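Local coordinates for protein fructuronate-tagaturonate epimerase UxaE from Cohnella laeviribosi in complex with 1 glycerol (Cohnella laeviribosi, PDB 6IL9) that catalyses the epimerisation that interconverts fructuronate and tagaturonate, on a TIM barrel that carries a zinc ion, at residues 90-95 against 361-366; 39-44 against 62-67; 215-220 against 288-293. All blocks are in the same frame, centred on the assembly; numbering follows the deposited sequence.

Overall arrangement
Interaction 1 lies nearest the middle of the chain, about 12 Å from its centre, where the first and last strands of the zinc-bearing TIM barrel meet. On residues 361-366, the side chain of K366 comes to about 4 Å from a bound glycerol and about 6 Å from the zinc held by H161, D273 and H343. The other two contacts lie on opposite sides of the chain's centre, with centres about 57 Å apart. Interaction 2 pairs strands of a separate antiparallel sheet, centred about 34 Å from interaction 1. Interaction 3, about 27 Å from interaction 1 between centres, is nested in sequence between strands 93-96 and 363-367 and ties a helical insertion to the outer layer of the barrel.

Interaction 1. Residues 90-95 against 361-366; sequences QSATIG and GRFHVK
The seam that closes the eight-stranded parallel TIM barrel runs here, T93, I94 and G95 of the first strand pairing with H364, V365 and K366 of the last. Two backbone bonds hold it firmly: T93 N to F363 O at 3.1 Å and, nearly straight at 173°, G95 N to V365 O at 2.7 Å. Between them the bond from V365 N to T93 O is weak.

On the face that looks into the barrel, T93 OG1 meets H364 ND1 at 2.6 Å, a short hydrogen bond made at the edge of the imidazole and close to its plane. CG of H364 lies anti to its backbone N (chi1 -171°), carrying the ring forward along its strand; the ring turns ND1 to T93, and the two side chains cross at about a right angle. T93 OG1 has a second partner in K339 NZ, which also binds the carbonyls of S91 and F363. G95 comes next on this face; a CB there would crowd K366 CG.

At the start of the seam, Q90 NE2 lies over one face of the R362 guanidinium, the planes only 14° apart, the rest of the amide resting against R362 CD. NE2 stands 3.4 Å from R362 NH1, but both are donors, so the pair is a van der Waals contact, not a hydrogen bond; NH1 instead binds the carbonyls of K89 and G337, while NH2 forms a salt bridge with D334. A92 sets its CB over the face of the F363 ring, 4.3 Å from CZ. Buried F363 N finds no partner.

Strand 117-124 flanks the first strand and strand 339-342 the last. Outside, helix 469-487 covers I94 with L484 and F363 and V365 with L487; inside, K366 NZ forms salt bridges with D158, D160 and E269.

Interaction 2. Residues 39-44 against 62-67; sequences RKYLVA and VKLCEL
Y41 lays its ring beside L64, whose CD2 sits over one ring face, 4.2 Å above the plane and offset toward the rim. The other branch, L64 CD1, presses closer to the root of the ring, 3.5 Å from Y41 CB. With CG anti to its own carbonyl carbon (chi1 -60°), Y41 sends its ring alongside the E66 side chain, both pointing the same way. Water 2 joins their ends, bonded to Y41 OH and donating to E66 OE2.

The other carboxylate oxygen, E66 OE1, forms a salt bridge with R39 NH1 at 3.0 Å. The two flat groups stand almost perpendicular, 89° apart, so the carboxylate does not make a flat, two-pronged pairing with the guanidinium. Water 1 adds a further grip: it donates to both E66 OE1 and K40 O and accepts from L67 N, bridging the strands where their direct backbone ladder has ended.

That ladder consists of two hydrogen-bonded pairs. L42 and C65 exchange bonds of 2.8 Å each way between N of one and O of the other, and A44 and K63 do the same at 2.9 Å. Between them V43 faces L64, and its CG1 is squeezed against V62 CG1 at 3.5 Å, tighter than usual for two methyls.

Helix 2-12 packs on Y41 and L64, while L54 from a loop and L75 of helix 69-78 meet L42 on the other face. The pairing is that of neighbouring antiparallel strands, here 39-45 and 62-66 inside a five-stranded sheet with helices on both faces.

Interaction 3. Residues 215-220 against 288-293; sequences EAKYLD and ASELIG
E290 OE2 is gripped from two directions, by Y218 OH at 2.5 Å and by K217 NZ at 2.8 Å, the latter a salt bridge. Both donors come from the end of helix 208-218, in the insertion between the fourth and fifth strands of the TIM barrel, whereas E290 sits on helix 281-293, which links the fifth and sixth strands. The phenol uses the anti lone pair of OE2, and the oxygen lies at the edge of the Y218 ring, near its plane. The ammonium instead arrives from above the carboxylate, 47° out of its plane. K217 and E290 reach toward each other tip to tip, the lysine fully extended and the glutamate bent at chi2.

K217 NZ also makes two weak bonds to the helix turn beside E290, to S289 OG at 3.2 Å and to S289 O at 3.4 Å. The other oxygen, E290 OE1, accepts from H213 NE2, so helix 208-218 binds both carboxylate oxygens. An alanine in place of E290 would probably leave K217 without its buried counter-charge and Y218 OH and H213 NE2 without their acceptor.

The tyrosine is further hemmed in by F232, whose ring meets it edge-to-face, and by its own neighbour: K217 CG rests 3.7 Å above the plane of the Y218 ring, offset toward the rim.

Interaction 1. Residues 90-95 against 361-366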
ATOM      1  N   GLN A  90     -14.941   2.162  10.405  1.00 21.01           N
ATOM      2  CA  GLN A  90     -16.214   2.712   9.935  1.00 22.52           C
ATOM      3  C   GLN A  90     -16.057   3.868   8.953  1.00 25.04           C
ATOM      4  O   GLN A  90     -16.807   4.846   9.000  1.00 27.39           O
ATOM      5  CB  GLN A  90     -17.068   3.165  11.113  1.00 23.38           C
ATOM      6  CG  GLN A  90     -17.927   2.071  11.651  1.00 24.88           C
ATOM      7  CD  GLN A  90     -18.788   1.442  10.583  1.00 24.25           C
ATOM      8  OE1 GLN A  90     -19.462   2.127   9.793  1.00 27.18           O
ATOM      9  NE2 GLN A  90     -18.757   0.125  10.536  1.00 22.26           N
ATOM     10  N   SER A  91     -15.107   3.764   8.034  1.00 21.68           N
ATOM     11  CA  SER A  91     -14.885   4.818   7.055  1.00 20.03           C
ATOM     12  C   SER A  91     -14.183   4.196   5.857  1.00 17.49           C
ATOM     13  O   SER A  91     -13.865   3.003   5.851  1.00 19.18           O
ATOM     14  CB  SER A  91     -14.058   5.965   7.643  1.00 24.97           C
ATOM     15  OG  SER A  91     -12.810   5.474   8.110  1.00 22.19           O
ATOM     16  N   ALA A  92     -13.953   5.014   4.838  1.00 17.41           N
ATOM     17  CA  ALA A  92     -13.211   4.580   3.660  1.00 17.50           C
ATOM     18  C   ALA A  92     -11.728   4.911   3.814  1.00 14.92           C
ATOM     19  O   ALA A  92     -11.370   5.975   4.320  1.00 16.55           O
ATOM     20  CB  ALA A  92     -13.762   5.257   2.408  1.00 20.85           C
ATOM     21  N   THR A  93     -10.867   3.984   3.387  1.00 16.57           N
ATOM     22  CA  THR A  93      -9.425   4.206   3.397  1.00 15.41           C
ATOM     23  C   THR A  93      -8.839   3.747   2.069  1.00 13.98           C
ATOM     24  O   THR A  93      -9.341   2.815   1.431  1.00 15.00           O
ATOM     25  CB  THR A  93      -8.717   3.464   4.576  1.00 13.65           C
ATOM     26  OG1 THR A  93      -9.132   2.087   4.610  1.00 14.63           O
ATOM     27  CG2 THR A  93      -9.044   4.118   5.946  1.00 15.38           C
ATOM     28  N   ILE A  94      -7.779   4.421   1.632  1.00 14.06           N
ATOM     29  CA  ILE A  94      -7.060   3.980   0.443  1.00 13.51           C
ATOM     30  C   ILE A  94      -5.586   3.875   0.795  1.00 15.08           C
ATOM     31  O   ILE A  94      -5.025   4.787   1.416  1.00 15.90           O
ATOM     32  CB  ILE A  94      -7.285   4.909  -0.766  1.00 17.58           C
ATOM     33  CG1 ILE A  94      -6.478   4.378  -1.952  1.00 17.48           C
ATOM     34  CG2 ILE A  94      -6.939   6.370  -0.435  1.00 15.98           C
ATOM     35  CD1 ILE A  94      -6.950   4.865  -3.314  1.00 20.82           C
ATOM     36  N   GLY A  95      -4.971   2.753   0.426  1.00 16.63           N
ATOM     37  CA  GLY A  95      -3.547   2.572   0.638  1.00 15.14           C
ATOM     38  C   GLY A  95      -2.803   3.160  -0.540  1.00 15.81           C
ATOM     39  O   GLY A  95      -3.069   2.801  -1.691  1.00 15.09           O
ATOM     40  N   GLY A 361     -19.475   2.019   0.511  1.00 15.29           N
ATOM     41  CA  GLY A 361     -18.390   2.971   0.631  1.00 16.20           C
ATOM     42  C   GLY A 361     -17.430   2.715   1.769  1.00 17.34           C
ATOM     43  O   GLY A 361     -16.556   3.558   2.025  1.00 19.20           O
ATOM     44  N   ARG A 362     -17.560   1.585   2.462  1.00 13.51           N
ATOM     45  CA  ARG A 362     -16.760   1.255   3.643  1.00 13.20           C
ATOM     46  C   ARG A 362     -15.793   0.127   3.285  1.00 14.72           C
ATOM     47  O   ARG A 362     -16.101  -1.055   3.452  1.00 15.43           O
ATOM     48  CB  ARG A 362     -17.673   0.834   4.787  1.00 14.06           C
ATOM     49  CG  ARG A 362     -16.973   0.708   6.116  1.00 15.34           C
ATOM     50  CD  ARG A 362     -17.970   0.281   7.176  1.00 16.53           C
ATOM     51  NE  ARG A 362     -18.425  -1.100   7.006  1.00 16.14           N
ATOM     52  CZ  ARG A 362     -17.905  -2.133   7.660  1.00 16.75           C
ATOM     53  NH1 ARG A 362     -16.892  -1.935   8.504  1.00 15.64           N
ATOM     54  NH2 ARG A 362     -18.387  -3.355   7.464  1.00 15.19           N
ATOM     55  N   PHE A 363     -14.616   0.496   2.804  1.00 14.02           N
ATOM     56  CA  PHE A 363     -13.684  -0.468   2.241  1.00 13.01           C
ATOM     57  C   PHE A 363     -12.274   0.007   2.522  1.00 13.21           C
ATOM     58  O   PHE A 363     -12.052   1.144   2.939  1.00 13.21           O
ATOM     59  CB  PHE A 363     -13.897  -0.615   0.722  1.00 14.88           C
ATOM     60  CG  PHE A 363     -13.817   0.708  -0.028  1.00 14.57           C
ATOM     61  CD1 PHE A 363     -12.601   1.362  -0.212  1.00 15.78           C
ATOM     62  CD2 PHE A 363     -14.964   1.291  -0.551  1.00 15.34           C
ATOM     63  CE1 PHE A 363     -12.538   2.588  -0.881  1.00 16.42           C
ATOM     64  CE2 PHE A 363     -14.908   2.520  -1.237  1.00 14.80           C
ATOM     65  CZ  PHE A 363     -13.701   3.166  -1.404  1.00 16.44           C
ATOM     66  N   HIS A 364     -11.320  -0.882   2.266  1.00 15.49           N
ATOM     67  CA  HIS A 364      -9.928  -0.517   2.069  1.00 12.81           C
ATOM     68  C   HIS A 364      -9.499  -1.025   0.701  1.00 13.85           C
ATOM     69  O   HIS A 364      -9.775  -2.176   0.355  1.00 15.78           O
ATOM     70  CB  HIS A 364      -9.024  -1.114   3.155  1.00 14.57           C
ATOM     71  CG  HIS A 364      -7.627  -0.594   3.102  1.00 15.50           C
ATOM     72  ND1 HIS A 364      -7.331   0.735   3.300  1.00 18.25           N
ATOM     73  CD2 HIS A 364      -6.446  -1.210   2.840  1.00 16.65           C
ATOM     74  CE1 HIS A 364      -6.029   0.921   3.177  1.00 16.35           C
ATOM     75  NE2 HIS A 364      -5.467  -0.243   2.899  1.00 16.15           N
ATOM     76  N   VAL A 365      -8.832  -0.169  -0.074  1.00 15.61           N
ATOM     77  CA  VAL A 365      -8.234  -0.558  -1.348  1.00 15.16           C
ATOM     78  C   VAL A 365      -6.756  -0.205  -1.291  1.00 14.64           C
ATOM     79  O   VAL A 365      -6.409   0.908  -0.887  1.00 14.46           O
ATOM     80  CB  VAL A 365      -8.917   0.150  -2.532  1.00 16.75           C
ATOM     81  CG1 VAL A 365      -8.161  -0.126  -3.829  1.00 16.58           C
ATOM     82  CG2 VAL A 365     -10.378  -0.293  -2.652  1.00 19.36           C
ATOM     83  N   LYS A 366      -5.888  -1.140  -1.694  1.00 15.01           N
ATOM     84  CA  LYS A 366      -4.446  -0.901  -1.669  1.00 14.58           C
ATOM     85  C   LYS A 366      -3.891  -0.707  -3.073  1.00 15.67           C
ATOM     86  O   LYS A 366      -4.264  -1.427  -4.007  1.00 16.71           O
ATOM     87  CB  LYS A 366      -3.688  -2.052  -0.997  1.00 18.27           C
ATOM     88  CG  LYS A 366      -3.972  -2.183   0.469  1.00 18.28           C
ATOM     89  CD  LYS A 366      -2.834  -2.904   1.192  1.00 17.04           C
ATOM     90  CE  LYS A 366      -3.277  -3.204   2.613  1.00 18.90           C
ATOM     91  NZ  LYS A 366      -2.194  -3.849   3.402  1.00 20.32           N
TER

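Interaction 2. Residues 39-44 against 62-67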
ATOM      1  N   ARG A  39      16.218  20.097  -4.826  1.00 26.47           N
ATOM      2  CA  ARG A  39      16.072  19.471  -3.524  1.00 22.95           C
ATOM      3  C   ARG A  39      15.144  20.295  -2.640  1.00 23.01           C
ATOM      4  O   ARG A  39      15.172  21.527  -2.675  1.00 21.71           O
ATOM      5  CB  ARG A  39      17.429  19.309  -2.838  1.00 28.34           C
ATOM      6  CG  ARG A  39      17.354  18.509  -1.554  1.00 32.41           C
ATOM      7  CD  ARG A  39      18.559  18.773  -0.685  1.00 36.61           C
ATOM      8  NE  ARG A  39      19.689  17.944  -1.077  1.00 40.59           N
ATOM      9  CZ  ARG A  39      19.874  16.693  -0.667  1.00 46.29           C
ATOM     10  NH1 ARG A  39      18.999  16.121   0.154  1.00 43.78           N
ATOM     11  NH2 ARG A  39      20.937  16.013  -1.079  1.00 50.68           N
ATOM     12  N   LYS A  40      14.331  19.610  -1.841  1.00 22.23           N
ATOM     13  CA  LYS A  40      13.458  20.265  -0.877  1.00 22.10           C
ATOM     14  C   LYS A  40      14.178  20.526   0.447  1.00 20.83           C
ATOM     15  O   LYS A  40      15.090  19.795   0.836  1.00 22.13           O
ATOM     16  CB  LYS A  40      12.215  19.408  -0.629  1.00 19.46           C
ATOM     17  CG  LYS A  40      11.335  19.234  -1.866  1.00 19.25           C
ATOM     18  CD  LYS A  40      10.115  18.351  -1.571  1.00 22.87           C
ATOM     19  CE  LYS A  40       9.236  18.212  -2.806  1.00 24.25           C
ATOM     20  NZ  LYS A  40       8.050  17.326  -2.567  1.00 23.79           N
ATOM     21  N   TYR A  41      13.748  21.585   1.139  1.00 20.75           N
ATOM     22  CA  TYR A  41      14.287  21.960   2.446  1.00 20.04           C
ATOM     23  C   TYR A  41      13.183  22.508   3.339  1.00 19.01           C
ATOM     24  O   TYR A  41      12.174  23.026   2.861  1.00 20.97           O
ATOM     25  CB  TYR A  41      15.369  23.049   2.350  1.00 19.31           C
ATOM     26  CG  TYR A  41      16.586  22.694   1.536  1.00 21.31           C
ATOM     27  CD1 TYR A  41      17.676  22.061   2.121  1.00 24.16           C
ATOM     28  CD2 TYR A  41      16.660  23.028   0.188  1.00 20.34           C
ATOM     29  CE1 TYR A  41      18.803  21.742   1.372  1.00 28.16           C
ATOM     30  CE2 TYR A  41      17.767  22.712  -0.562  1.00 24.91           C
ATOM     31  CZ  TYR A  41      18.841  22.079   0.033  1.00 28.61           C
ATOM     32  OH  TYR A  41      19.945  21.772  -0.732  1.00 31.85           O
ATOM     33  N   LEU A  42      13.406  22.412   4.656  1.00 21.20           N
ATOM     34  CA  LEU A  42      12.679  23.207   5.639  1.00 20.82           C
ATOM     35  C   LEU A  42      13.445  24.496   5.898  1.00 22.50           C
ATOM     36  O   LEU A  42      14.678  24.492   5.940  1.00 27.75           O
ATOM     37  CB  LEU A  42      12.517  22.468   6.969  1.00 24.56           C
ATOM     38  CG  LEU A  42      11.749  21.167   7.113  1.00 28.03           C
ATOM     39  CD1 LEU A  42      11.728  20.778   8.592  1.00 25.16           C
ATOM     40  CD2 LEU A  42      10.344  21.329   6.564  1.00 28.03           C
ATOM     41  N   VAL A  43      12.710  25.589   6.083  1.00 21.97           N
ATOM     42  CA  VAL A  43      13.271  26.884   6.470  1.00 22.16           C
ATOM     43  C   VAL A  43      12.577  27.319   7.748  1.00 25.66           C
ATOM     44  O   VAL A  43      11.356  27.516   7.758  1.00 25.52           O
ATOM     45  CB  VAL A  43      13.094  27.949   5.372  1.00 24.42           C
ATOM     46  CG1 VAL A  43      13.686  29.277   5.821  1.00 28.48           C
ATOM     47  CG2 VAL A  43      13.726  27.496   4.065  1.00 26.05           C
ATOM     48  N   ALA A  44      13.353  27.491   8.817  1.00 26.34           N
ATOM     49  CA  ALA A  44      12.833  27.904  10.112  1.00 24.93           C
ATOM     50  C   ALA A  44      13.322  29.310  10.449  1.00 28.72           C
ATOM     51  O   ALA A  44      14.427  29.707  10.067  1.00 27.77           O
ATOM     52  CB  ALA A  44      13.258  26.920  11.202  1.00 26.31           C
ATOM     53  N   VAL A  62      17.938  32.600  10.168  1.00 41.56           N
ATOM     54  CA  VAL A  62      17.196  31.637   9.364  1.00 35.32           C
ATOM     55  C   VAL A  62      17.975  30.328   9.338  1.00 35.47           C
ATOM     56  O   VAL A  62      19.194  30.329   9.140  1.00 34.98           O
ATOM     57  CB  VAL A  62      16.966  32.164   7.935  1.00 39.57           C
ATOM     58  CG1 VAL A  62      16.395  31.087   7.057  1.00 28.98           C
ATOM     59  CG2 VAL A  62      16.055  33.379   7.957  1.00 42.46           C
ATOM     60  N   LYS A  63      17.272  29.213   9.537  1.00 33.29           N
ATOM     61  CA  LYS A  63      17.878  27.890   9.540  1.00 29.98           C
ATOM     62  C   LYS A  63      17.352  27.098   8.351  1.00 27.77           C
ATOM     63  O   LYS A  63      16.137  26.962   8.185  1.00 26.29           O
ATOM     64  CB  LYS A  63      17.586  27.147  10.849  1.00 27.57           C
ATOM     65  CG  LYS A  63      18.360  25.859  10.996  1.00 27.73           C
ATOM     66  CD  LYS A  63      18.033  25.131  12.301  1.00 32.03           C
ATOM     67  CE  LYS A  63      18.672  25.832  13.496  1.00 34.15           C
ATOM     68  NZ  LYS A  63      18.693  24.964  14.704  1.00 32.65           N
ATOM     69  N   LEU A  64      18.271  26.597   7.523  1.00 26.26           N
ATOM     70  CA  LEU A  64      17.957  25.779   6.358  1.00 26.82           C
ATOM     71  C   LEU A  64      18.217  24.315   6.695  1.00 24.55           C
ATOM     72  O   LEU A  64      19.350  23.944   7.020  1.00 27.53           O
ATOM     73  CB  LEU A  64      18.805  26.205   5.164  1.00 28.80           C
ATOM     74  CG  LEU A  64      18.559  25.455   3.857  1.00 25.80           C
ATOM     75  CD1 LEU A  64      17.213  25.882   3.303  1.00 25.49           C
ATOM     76  CD2 LEU A  64      19.676  25.748   2.862  1.00 27.66           C
ATOM     77  N   CYS A  65      17.184  23.479   6.586  1.00 25.44           N
ATOM     78  CA  CYS A  65      17.233  22.115   7.096  1.00 22.76           C
ATOM     79  C   CYS A  65      16.894  21.113   6.008  1.00 22.22           C
ATOM     80  O   CYS A  65      15.943  21.307   5.244  1.00 23.80           O
ATOM     81  CB  CYS A  65      16.249  21.905   8.258  1.00 24.70           C
ATOM     82  SG  CYS A  65      16.259  23.213   9.495  1.00 27.45           S
ATOM     83  N   GLU A  66      17.659  20.027   5.971  1.00 21.42           N
ATOM     84  CA  GLU A  66      17.357  18.912   5.092  1.00 23.19           C
ATOM     85  C   GLU A  66      16.138  18.153   5.603  1.00 22.27           C
ATOM     86  O   GLU A  66      15.824  18.163   6.795  1.00 24.69           O
ATOM     87  CB  GLU A  66      18.550  17.964   5.013  1.00 27.57           C
ATOM     88  CG  GLU A  66      19.834  18.651   4.611  1.00 28.44           C
ATOM     89  CD  GLU A  66      20.086  18.546   3.129  1.00 37.90           C
ATOM     90  OE1 GLU A  66      19.179  18.074   2.407  1.00 36.76           O
ATOM     91  OE2 GLU A  66      21.192  18.922   2.690  1.00 38.08           O
ATOM     92  N   LEU A  67      15.460  17.466   4.685  1.00 22.38           N
ATOM     93  CA  LEU A  67      14.306  16.642   5.048  1.00 22.85           C
ATOM     94  C   LEU A  67      14.773  15.299   5.611  1.00 22.98           C
ATOM     95  O   LEU A  67      14.521  14.232   5.053  1.00 26.44           O
ATOM     96  CB  LEU A  67      13.401  16.441   3.838  1.00 21.48           C
ATOM     97  CG  LEU A  67      12.234  17.412   3.663  1.00 29.65           C
ATOM     98  CD1 LEU A  67      12.668  18.858   3.801  1.00 23.38           C
ATOM     99  CD2 LEU A  67      11.520  17.185   2.341  1.00 22.58           C
TER
HETATM  100  O   HOH W   1      16.370  17.709   1.924  1.00 23.56           O
HETATM  101  O   HOH W   2      21.859  19.883   0.428  1.00 39.51           O

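Interaction 3. Residues 215-220 against 288-293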
ATOM      1  N   GLU A 215     -17.628 -28.992  14.841  1.00 29.33           N
ATOM      2  CA  GLU A 215     -18.881 -29.642  14.478  1.00 30.43           C
ATOM      3  C   GLU A 215     -20.045 -29.090  15.292  1.00 29.27           C
ATOM      4  O   GLU A 215     -21.127 -28.840  14.743  1.00 33.24           O
ATOM      5  CB  GLU A 215     -18.741 -31.156  14.629  1.00 28.28           C
ATOM      6  CG  GLU A 215     -17.869 -31.744  13.538  1.00 28.07           C
ATOM      7  CD  GLU A 215     -17.360 -33.122  13.867  1.00 34.02           C
ATOM      8  OE1 GLU A 215     -16.330 -33.530  13.289  1.00 31.86           O
ATOM      9  OE2 GLU A 215     -17.995 -33.792  14.701  1.00 36.61           O
ATOM     10  N   ALA A 216     -19.836 -28.848  16.591  1.00 31.06           N
ATOM     11  CA  ALA A 216     -20.910 -28.312  17.424  1.00 29.16           C
ATOM     12  C   ALA A 216     -21.323 -26.909  16.994  1.00 34.53           C
ATOM     13  O   ALA A 216     -22.464 -26.494  17.233  1.00 34.00           O
ATOM     14  CB  ALA A 216     -20.488 -28.299  18.891  1.00 30.96           C
ATOM     15  N   LYS A 217     -20.420 -26.168  16.364  1.00 29.85           N
ATOM     16  CA  LYS A 217     -20.703 -24.791  15.985  1.00 32.30           C
ATOM     17  C   LYS A 217     -21.227 -24.653  14.557  1.00 32.03           C
ATOM     18  O   LYS A 217     -22.045 -23.764  14.298  1.00 37.81           O
ATOM     19  CB  LYS A 217     -19.439 -23.939  16.164  1.00 31.64           C
ATOM     20  CG  LYS A 217     -19.606 -22.470  15.840  1.00 31.47           C
ATOM     21  CD  LYS A 217     -18.341 -21.693  16.162  1.00 31.22           C
ATOM     22  CE  LYS A 217     -18.509 -20.201  15.903  1.00 33.29           C
ATOM     23  NZ  LYS A 217     -17.262 -19.460  16.263  1.00 31.25           N
ATOM     24  N   TYR A 218     -20.791 -25.505  13.625  1.00 31.85           N
ATOM     25  CA  TYR A 218     -21.079 -25.325  12.202  1.00 32.30           C
ATOM     26  C   TYR A 218     -21.810 -26.481  11.533  1.00 36.58           C
ATOM     27  O   TYR A 218     -22.523 -26.240  10.559  1.00 35.29           O
ATOM     28  CB  TYR A 218     -19.788 -25.102  11.396  1.00 31.21           C
ATOM     29  CG  TYR A 218     -18.991 -23.887  11.798  1.00 31.84           C
ATOM     30  CD1 TYR A 218     -19.289 -22.627  11.279  1.00 28.78           C
ATOM     31  CD2 TYR A 218     -17.933 -23.999  12.695  1.00 26.98           C
ATOM     32  CE1 TYR A 218     -18.552 -21.515  11.644  1.00 28.81           C
ATOM     33  CE2 TYR A 218     -17.193 -22.894  13.065  1.00 25.19           C
ATOM     34  CZ  TYR A 218     -17.506 -21.654  12.537  1.00 27.92           C
ATOM     35  OH  TYR A 218     -16.767 -20.551  12.913  1.00 26.19           O
ATOM     36  N   LEU A 219     -21.626 -27.720  11.987  1.00 33.22           N
ATOM     37  CA  LEU A 219     -22.058 -28.866  11.196  1.00 33.40           C
ATOM     38  C   LEU A 219     -23.569 -28.852  10.970  1.00 32.62           C
ATOM     39  O   LEU A 219     -24.355 -28.747  11.918  1.00 33.28           O
ATOM     40  CB  LEU A 219     -21.636 -30.170  11.878  1.00 32.79           C
ATOM     41  CG  LEU A 219     -21.949 -31.419  11.059  1.00 30.62           C
ATOM     42  CD1 LEU A 219     -21.214 -31.364   9.753  1.00 34.30           C
ATOM     43  CD2 LEU A 219     -21.557 -32.668  11.841  1.00 32.11           C
ATOM     44  N   ASP A 220     -23.965 -28.942   9.700  1.00 35.47           N
ATOM     45  CA  ASP A 220     -25.375 -28.994   9.300  1.00 37.53           C
ATOM     46  C   ASP A 220     -26.153 -27.775   9.787  1.00 38.59           C
ATOM     47  O   ASP A 220     -27.373 -27.830   9.960  1.00 38.63           O
ATOM     48  CB  ASP A 220     -26.037 -30.288   9.787  1.00 36.84           C
ATOM     49  CG  ASP A 220     -25.400 -31.518   9.182  1.00 34.44           C
ATOM     50  OD1 ASP A 220     -24.950 -31.440   8.017  1.00 37.98           O
ATOM     51  OD2 ASP A 220     -25.336 -32.566   9.864  1.00 45.19           O
ATOM     52  N   ALA A 288     -13.827 -15.637  10.006  1.00 17.56           N
ATOM     53  CA  ALA A 288     -14.241 -14.465  10.774  1.00 17.00           C
ATOM     54  C   ALA A 288     -14.947 -14.873  12.056  1.00 17.50           C
ATOM     55  O   ALA A 288     -14.674 -14.325  13.129  1.00 18.23           O
ATOM     56  CB  ALA A 288     -15.155 -13.574   9.923  1.00 19.37           C
ATOM     57  N   SER A 289     -15.837 -15.865  11.971  1.00 16.52           N
ATOM     58  CA  SER A 289     -16.574 -16.295  13.148  1.00 17.50           C
ATOM     59  C   SER A 289     -15.630 -16.796  14.231  1.00 19.36           C
ATOM     60  O   SER A 289     -15.832 -16.524  15.419  1.00 19.56           O
ATOM     61  CB  SER A 289     -17.571 -17.387  12.763  1.00 22.39           C
ATOM     62  OG  SER A 289     -18.408 -17.703  13.850  1.00 25.51           O
ATOM     63  N   GLU A 290     -14.590 -17.532  13.838  1.00 18.63           N
ATOM     64  CA  GLU A 290     -13.644 -18.039  14.822  1.00 16.79           C
ATOM     65  C   GLU A 290     -12.853 -16.913  15.460  1.00 17.22           C
ATOM     66  O   GLU A 290     -12.602 -16.931  16.668  1.00 20.11           O
ATOM     67  CB  GLU A 290     -12.687 -19.037  14.175  1.00 18.96           C
ATOM     68  CG  GLU A 290     -13.355 -20.336  13.790  1.00 21.01           C
ATOM     69  CD  GLU A 290     -14.065 -20.980  14.959  1.00 26.29           C
ATOM     70  OE1 GLU A 290     -13.384 -21.436  15.912  1.00 24.48           O
ATOM     71  OE2 GLU A 290     -15.308 -21.022  14.927  1.00 25.56           O
ATOM     72  N   LEU A 291     -12.410 -15.949  14.655  1.00 17.28           N
ATOM     73  CA  LEU A 291     -11.636 -14.839  15.194  1.00 18.32           C
ATOM     74  C   LEU A 291     -12.487 -13.975  16.107  1.00 22.84           C
ATOM     75  O   LEU A 291     -12.064 -13.602  17.204  1.00 16.94           O
ATOM     76  CB  LEU A 291     -11.077 -13.999  14.052  1.00 19.61           C
ATOM     77  CG  LEU A 291     -10.094 -14.731  13.154  1.00 21.58           C
ATOM     78  CD1 LEU A 291      -9.778 -13.855  11.974  1.00 24.87           C
ATOM     79  CD2 LEU A 291      -8.837 -15.059  13.938  1.00 23.30           C
ATOM     80  N   ILE A 292     -13.686 -13.619  15.650  1.00 22.31           N
ATOM     81  CA  ILE A 292     -14.541 -12.759  16.456  1.00 23.63           C
ATOM     82  C   ILE A 292     -14.926 -13.470  17.751  1.00 25.31           C
ATOM     83  O   ILE A 292     -14.986 -12.857  18.827  1.00 26.26           O
ATOM     84  CB  ILE A 292     -15.764 -12.317  15.626  1.00 24.51           C
ATOM     85  CG1 ILE A 292     -15.304 -11.577  14.365  1.00 26.34           C
ATOM     86  CG2 ILE A 292     -16.630 -11.410  16.418  1.00 28.68           C
ATOM     87  CD1 ILE A 292     -14.583 -10.281  14.626  1.00 28.37           C
ATOM     88  N   GLY A 293     -15.114 -14.791  17.683  1.00 22.30           N
ATOM     89  CA  GLY A 293     -15.367 -15.563  18.889  1.00 23.28           C
ATOM     90  C   GLY A 293     -14.226 -15.521  19.888  1.00 26.60           C
ATOM     91  O   GLY A 293     -14.444 -15.676  21.090  1.00 27.54           O
TER